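Local coordinates for laminin subunit ALPHA-1 (Mus musculus, PDB 2JD4), which forms part of the basement membrane protein laminin-111, its metal-binding LG4-5 domain pair probably serving to attach laminin to cell surfaces, at residues F118-D122 and G123-P127. The protein carries 4 engineered substitutions. Sequence-based numbering, arbitrary orientation.
Sequences FMTVD and GQESP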
# COMPACT_ATOMS: atom_id res chain seq x y z
N PHE A 118 -11.79 -23.48 13.22
CA PHE A 118 -12.10 -22.24 13.93
C PHE A 118 -10.94 -21.24 13.90
O PHE A 118 -9.83 -21.57 13.48
CB PHE A 118 -12.51 -22.56 15.37
CG PHE A 118 -11.44 -23.23 16.19
CD1 PHE A 118 -10.59 -22.48 17.01
CD2 PHE A 118 -11.26 -24.61 16.14
CE1 PHE A 118 -9.59 -23.09 17.76
CE2 PHE A 118 -10.27 -25.23 16.89
CZ PHE A 118 -9.43 -24.48 17.70
N MET A 119 -11.21 -20.01 14.34
CA MET A 119 -10.20 -18.95 14.34
C MET A 119 -10.13 -18.25 15.68
O MET A 119 -11.12 -18.18 16.41
CB MET A 119 -10.53 -17.89 13.29
CG MET A 119 -10.73 -18.40 11.89
SD MET A 119 -11.13 -17.00 10.84
CE MET A 119 -9.53 -16.13 10.89
N THR A 120 -8.96 -17.71 15.99
CA THR A 120 -8.76 -16.99 17.24
C THR A 120 -7.94 -15.73 16.98
O THR A 120 -6.95 -15.76 16.26
CB THR A 120 -7.99 -17.85 18.27
OG1 THR A 120 -8.64 -19.12 18.41
CG2 THR A 120 -7.95 -17.15 19.62
N VAL A 121 -8.38 -14.61 17.56
CA VAL A 121 -7.66 -13.35 17.42
C VAL A 121 -7.54 -12.76 18.82
O VAL A 121 -8.54 -12.54 19.49
CB VAL A 121 -8.39 -12.34 16.49
CG1 VAL A 121 -7.62 -11.01 16.45
CG2 VAL A 121 -8.49 -12.92 15.08
N ASP A 122 -6.30 -12.53 19.25
CA ASP A 122 -6.03 -11.99 20.57
C ASP A 122 -6.76 -12.79 21.66
O ASP A 122 -7.30 -12.21 22.60
CB ASP A 122 -6.44 -10.52 20.65
CG ASP A 122 -5.65 -9.63 19.70
OD1 ASP A 122 -4.45 -9.90 19.50
OD2 ASP A 122 -6.22 -8.66 19.16
N GLY A 123 -6.77 -14.11 21.53
CA GLY A 123 -7.40 -14.96 22.53
C GLY A 123 -8.90 -15.18 22.42
O GLY A 123 -9.43 -16.09 23.07
N GLN A 124 -9.59 -14.36 21.63
CA GLN A 124 -11.04 -14.52 21.47
C GLN A 124 -11.29 -15.56 20.38
O GLN A 124 -11.01 -15.32 19.21
CB GLN A 124 -11.69 -13.17 21.10
CG GLN A 124 -11.27 -12.60 19.75
CD GLN A 124 -11.66 -11.13 19.56
OE1 GLN A 124 -12.84 -10.76 19.61
NE2 GLN A 124 -10.65 -10.28 19.33
N GLU A 125 -11.81 -16.71 20.79
CA GLU A 125 -12.07 -17.81 19.87
C GLU A 125 -13.46 -17.72 19.25
O GLU A 125 -14.44 -17.41 19.94
CB GLU A 125 -11.91 -19.15 20.61
CG GLU A 125 -11.85 -20.38 19.72
CD GLU A 125 -11.61 -21.67 20.50
OE1 GLU A 125 -10.58 -21.77 21.21
OE2 GLU A 125 -12.45 -22.59 20.41
N SER A 126 -13.55 -17.99 17.95
CA SER A 126 -14.82 -17.95 17.24
C SER A 126 -15.49 -19.31 17.32
O SER A 126 -14.84 -20.31 17.60
CB SER A 126 -14.59 -17.62 15.76
OG SER A 126 -14.03 -18.74 15.09
N PRO A 127 -16.81 -19.37 17.10
CA PRO A 127 -17.47 -20.68 17.17
C PRO A 127 -16.91 -21.58 16.06
O PRO A 127 -16.42 -21.09 15.04
CB PRO A 127 -18.94 -20.33 16.95
CG PRO A 127 -19.05 -18.98 17.61
CD PRO A 127 -17.81 -18.28 17.09
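Met119 and Ser126 face each other across a two-residue beta hairpin and are joined twice. Ser126 N gives a nearly straight hydrogen bond to Met119 O, 2.9 Å long. In return Met119 N reaches the side-chain Ser126 OG at 3.2 Å, where a regular antiparallel pair would offer a backbone carbonyl. The serine hydroxyl lies between its own backbone N and carbonyl carbon (chi1 73°), the rotation that turns it back to the opposing strand. With alanine in place of Ser126, the amide of Met119 would probably lose its side-chain acceptor, leaving the bond from Ser126 N to Met119 O as the one remaining link of the two. Nearer the turn, Val121 and Gln124 form the hydrogen-bonded pair: Val121 N approaches Gln124 O from above the carbonyl plane at 3.2 Å. Gln124 N and NE2 both point back to Val121 O, whose position is less certain.

The chain reverses through a type I' turn with Asp122 and Gly123 at its corners, a classic solution for two-residue hairpins; a side chain on Gly123 would collide with Asp122 O. Between the bonded pairs, Thr120 and Glu125 form a non-hydrogen-bonded pair, and Thr120 CG2 packs 3.6 Å from Gly123 C. Glu125 CG sits against both Thr120 OG1 and Phe118 CD1, 3.7 Å from each. Beyond it the carboxylate lies over one ring face, their planes 29° apart.

Asp122 ties the turn to the adjoining strand 106-113 through His106 and the backbone amide of Thr107, while Phe118 and Thr120 pair with that strand by backbone bonds. On the face opposite Thr120 and Glu125, Met119 and Val121 pack against Leu81 of strand 80-86, joining the two sheets of the laminin G sandwich.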